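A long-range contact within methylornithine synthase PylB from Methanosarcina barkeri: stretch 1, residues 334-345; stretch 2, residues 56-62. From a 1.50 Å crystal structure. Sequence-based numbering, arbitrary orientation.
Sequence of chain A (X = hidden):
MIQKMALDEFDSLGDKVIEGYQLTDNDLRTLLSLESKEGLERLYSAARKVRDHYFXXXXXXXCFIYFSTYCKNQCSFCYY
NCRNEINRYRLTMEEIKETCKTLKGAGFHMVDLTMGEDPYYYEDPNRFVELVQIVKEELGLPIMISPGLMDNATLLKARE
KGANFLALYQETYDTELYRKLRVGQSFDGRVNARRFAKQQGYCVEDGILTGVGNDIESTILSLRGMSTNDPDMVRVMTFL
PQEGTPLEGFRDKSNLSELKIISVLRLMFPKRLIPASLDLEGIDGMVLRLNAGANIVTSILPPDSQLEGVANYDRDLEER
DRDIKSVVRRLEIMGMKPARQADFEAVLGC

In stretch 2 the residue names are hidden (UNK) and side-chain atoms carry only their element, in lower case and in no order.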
# COMPACT_ATOMS: atom_id res chain seq x y z
N MET A 334 -13.88 15.89 -7.43
CA MET A 334 -12.60 16.52 -7.11
C MET A 334 -11.94 17.14 -8.31
O MET A 334 -10.96 17.84 -8.15
CB MET A 334 -11.60 15.48 -6.57
CG MET A 334 -11.97 14.96 -5.21
SD MET A 334 -10.71 13.72 -4.84
CE MET A 334 -9.28 14.79 -4.55
N GLY A 335 -12.46 16.86 -9.52
CA GLY A 335 -11.80 17.30 -10.74
C GLY A 335 -10.70 16.40 -11.24
O GLY A 335 -9.80 16.85 -12.00
N MET A 336 -10.78 15.14 -10.83
CA MET A 336 -9.72 14.18 -11.23
C MET A 336 -10.37 13.12 -12.09
O MET A 336 -11.59 12.95 -12.07
CB MET A 336 -9.04 13.58 -9.99
CG MET A 336 -8.31 14.70 -9.19
SD MET A 336 -7.45 13.98 -7.81
CE MET A 336 -5.78 13.97 -8.54
N LYS A 337 -9.54 12.34 -12.78
CA LYS A 337 -10.03 11.31 -13.76
C LYS A 337 -9.14 10.07 -13.73
O LYS A 337 -7.94 10.20 -13.56
CB LYS A 337 -10.02 11.94 -15.20
CG LYS A 337 -10.50 11.11 -16.38
CD LYS A 337 -10.41 11.94 -17.68
CE LYS A 337 -10.78 11.11 -18.94
NZ LYS A 337 -12.03 10.31 -18.74
N PRO A 338 -9.71 8.89 -13.95
CA PRO A 338 -8.80 7.79 -14.12
C PRO A 338 -7.83 7.96 -15.25
O PRO A 338 -8.21 8.47 -16.33
CB PRO A 338 -9.72 6.57 -14.29
CG PRO A 338 -11.02 6.97 -13.71
CD PRO A 338 -11.12 8.47 -14.00
N ALA A 339 -6.57 7.51 -15.02
CA ALA A 339 -5.53 7.51 -16.03
C ALA A 339 -5.78 6.51 -17.18
O ALA A 339 -6.54 5.52 -17.06
CB ALA A 339 -4.18 7.19 -15.37
N ARG A 340 -5.03 6.72 -18.29
CA ARG A 340 -5.03 5.74 -19.38
C ARG A 340 -4.18 4.53 -18.93
O ARG A 340 -3.19 4.69 -18.19
CB ARG A 340 -4.34 6.29 -20.60
CG ARG A 340 -5.17 7.34 -21.36
CD ARG A 340 -4.50 7.55 -22.71
NE ARG A 340 -5.18 8.64 -23.40
CZ ARG A 340 -4.93 8.95 -24.65
NH1 ARG A 340 -4.05 8.21 -25.34
NH2 ARG A 340 -5.59 9.98 -25.19
N GLN A 341 -4.56 3.36 -19.42
CA GLN A 341 -3.79 2.16 -19.12
C GLN A 341 -2.36 2.25 -19.59
O GLN A 341 -1.47 1.78 -18.88
CB GLN A 341 -4.48 0.95 -19.75
CG GLN A 341 -3.85 -0.38 -19.13
CD GLN A 341 -4.14 -0.61 -17.60
OE1 GLN A 341 -5.11 -0.06 -17.08
NE2 GLN A 341 -3.32 -1.43 -16.88
N ALA A 342 -2.09 2.88 -20.74
CA ALA A 342 -0.74 2.91 -21.24
C ALA A 342 0.17 3.71 -20.31
O ALA A 342 1.41 3.43 -20.22
CB ALA A 342 -0.70 3.52 -22.65
N ASP A 343 -0.40 4.71 -19.65
CA ASP A 343 0.38 5.53 -18.69
C ASP A 343 0.77 4.75 -17.48
O ASP A 343 1.85 4.92 -16.99
CB ASP A 343 -0.35 6.80 -18.35
CG ASP A 343 -0.39 7.74 -19.60
OD1 ASP A 343 0.51 7.62 -20.51
OD2 ASP A 343 -1.32 8.57 -19.69
N PHE A 344 -0.12 3.84 -17.05
CA PHE A 344 0.24 2.93 -15.97
C PHE A 344 1.29 1.91 -16.46
O PHE A 344 2.28 1.66 -15.74
CB PHE A 344 -1.01 2.17 -15.45
CG PHE A 344 -0.67 1.40 -14.22
CD1 PHE A 344 -0.64 0.00 -14.22
CD2 PHE A 344 -0.32 2.06 -13.01
CE1 PHE A 344 -0.22 -0.73 -13.12
CE2 PHE A 344 0.04 1.32 -11.87
CZ PHE A 344 0.11 -0.09 -11.95
N GLU A 345 1.10 1.31 -17.62
CA GLU A 345 2.01 0.27 -18.15
C GLU A 345 3.42 0.85 -18.31
O GLU A 345 4.38 0.12 -18.23
CB GLU A 345 1.45 -0.29 -19.51
CG GLU A 345 0.00 -0.81 -19.49
CD GLU A 345 -0.17 -2.32 -19.23
OE1 GLU A 345 0.80 -3.07 -19.52
OE2 GLU A 345 -1.29 -2.79 -18.78
N UNK A 56 -0.56 15.06 -13.81
CA UNK A 56 -1.78 15.83 -14.02
C UNK A 56 -2.85 15.52 -12.97
O UNK A 56 -2.54 15.29 -11.82
N UNK A 57 -4.10 15.52 -13.44
CA UNK A 57 -5.26 15.17 -12.62
C UNK A 57 -5.66 13.72 -12.82
O UNK A 57 -6.80 13.40 -12.50
c UNK A 57 -7.10 15.81 -14.26
n UNK A 57 -8.43 16.01 -14.32
c UNK A 57 -6.46 16.07 -12.91
o UNK A 57 -6.45 15.38 -15.23
N UNK A 58 -4.75 12.88 -13.30
CA UNK A 58 -5.07 11.50 -13.62
C UNK A 58 -4.65 10.56 -12.48
O UNK A 58 -3.59 10.71 -11.92
c UNK A 58 -6.23 12.15 -16.43
c UNK A 58 -6.83 10.76 -18.44
n UNK A 58 -6.27 11.61 -19.33
n UNK A 58 -7.42 9.63 -18.86
n UNK A 58 -6.82 11.01 -17.12
c UNK A 58 -4.75 11.95 -16.17
c UNK A 58 -4.43 11.06 -14.95
N UNK A 59 -5.52 9.61 -12.14
CA UNK A 59 -5.30 8.80 -10.96
C UNK A 59 -5.36 7.33 -11.40
O UNK A 59 -6.16 6.93 -12.27
c UNK A 59 -6.45 10.54 -9.51
c UNK A 59 -6.39 8.14 -8.73
c UNK A 59 -6.48 9.09 -9.94
N UNK A 60 -4.54 6.49 -10.76
CA UNK A 60 -4.54 5.05 -11.01
C UNK A 60 -5.44 4.36 -9.97
O UNK A 60 -5.64 4.91 -8.87
c UNK A 60 -1.56 5.59 -14.23
c UNK A 60 -2.17 5.12 -11.94
c UNK A 60 -3.10 4.50 -10.94
c UNK A 60 -2.42 4.97 -13.28
c UNK A 60 -0.46 6.26 -13.78
c UNK A 60 -0.17 6.41 -12.45
c UNK A 60 -1.08 5.86 -11.51
N UNK A 61 -5.98 3.20 -10.31
CA UNK A 61 -6.99 2.49 -9.48
C UNK A 61 -6.56 1.03 -9.29
O UNK A 61 -6.34 0.31 -10.28
c UNK A 61 -10.13 3.84 -11.34
c UNK A 61 -8.35 2.53 -10.13
c UNK A 61 -8.87 3.91 -10.45
c UNK A 61 -9.14 4.67 -9.16
N UNK A 62 -6.42 0.58 -8.04
CA UNK A 62 -5.92 -0.80 -7.74
C UNK A 62 -6.98 -1.53 -6.95
O UNK A 62 -7.43 -1.04 -5.87
o UNK A 62 -3.98 -2.88 -7.41
c UNK A 62 -4.65 -0.64 -6.87
c UNK A 62 -3.81 -1.91 -6.72
n UNK A 62 -2.80 -1.81 -5.83

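Position 56 has no side-chain atoms, and its backbone has positive phi (55°) just where the chain leaves a helix. Such a conformation by itself favours glycine, and the residue is Gly-56; it makes no contact with stretch 1.

Position 57 carries two carbons, the second bearing one oxygen and one nitrogen: a short amide. The nitrogen lies 2.8 Å from Gly-335 O, in almost straight hydrogen-bonding geometry. A carboxylate could not donate here, and the short arm fits the reach; this is Asn-57, with ND2 as donor. Its backbone O accepts a hydrogen bond from Lys-337 N at 3.0 Å, so side chain and main chain together grip the start of the strand 337-338.

At position 58 three carbons lead to a nitrogen, then to a carbon with two more nitrogens. The nitrogen within the chain and one of the terminal pair lie 3.0 and 2.9 Å from Pro-338 O, and Lys-337 CE is 3.7 Å from that same terminal nitrogen. The group is a guanidinium, and the residue is Arg-58. Three successive m rotamers fold the chain back so that NE and NH2 both donate to Pro-338 O. The acceptor sits at the guanidinium edge, near its plane, as a paired donor requires, while Lys-337 CE lies over one face.

Position 59 has three carbons, one bearing the other two, and one of the outer pair packs 3.6 Å from Met-336 CE. This is Val-59, with CG2 making that contact; branching at CB suits an extended strand in a buried, apolar setting.

Position 60 shows one carbon followed by a six-carbon ring without a hydroxyl. A ring carbon lies 3.3 Å from Ala-339 CB, and the edge of Phe-344 meets the ring's face, with centroids 5.2 Å apart and planes at 61°. The residue is Phe-60. Its CB points sideways, but the ring end comes nearer, placing CE1 against Ala-339; a flat, apolar ring serves both neighbours.

The four carbons at position 61 fork at the second, and a terminal carbon comes to 4.0 Å from Pro-338 CG. This is Leu-61, whose fork beyond CB extends the reach of CD1.

Position 62 again has two carbons, the second with one oxygen and one nitrogen. Its side chain stays 6.7 Å or more from stretch 1 and takes no part in the contact; it is Asn-62.

The contact works as a short parallel pairing of strands. Val-59 N donates to Lys-337 O at 2.9 Å, and Ala-339 N donates to Val-59 O at 2.8 Å, extending the ladder begun at Asn-57. The stretch 1 donors are Lys-337 N and Ala-339 N, so no rung asks for an N-H at Pro-338, which has none; separately, its carbonyl is taken by Arg-58. Beyond the ladder, Phe-60 carries the packing onto the helix through Phe-344, joining residues that touch although at least 277 positions separate them in sequence.

Stretch 2, residues 56-62: GNRVFLN
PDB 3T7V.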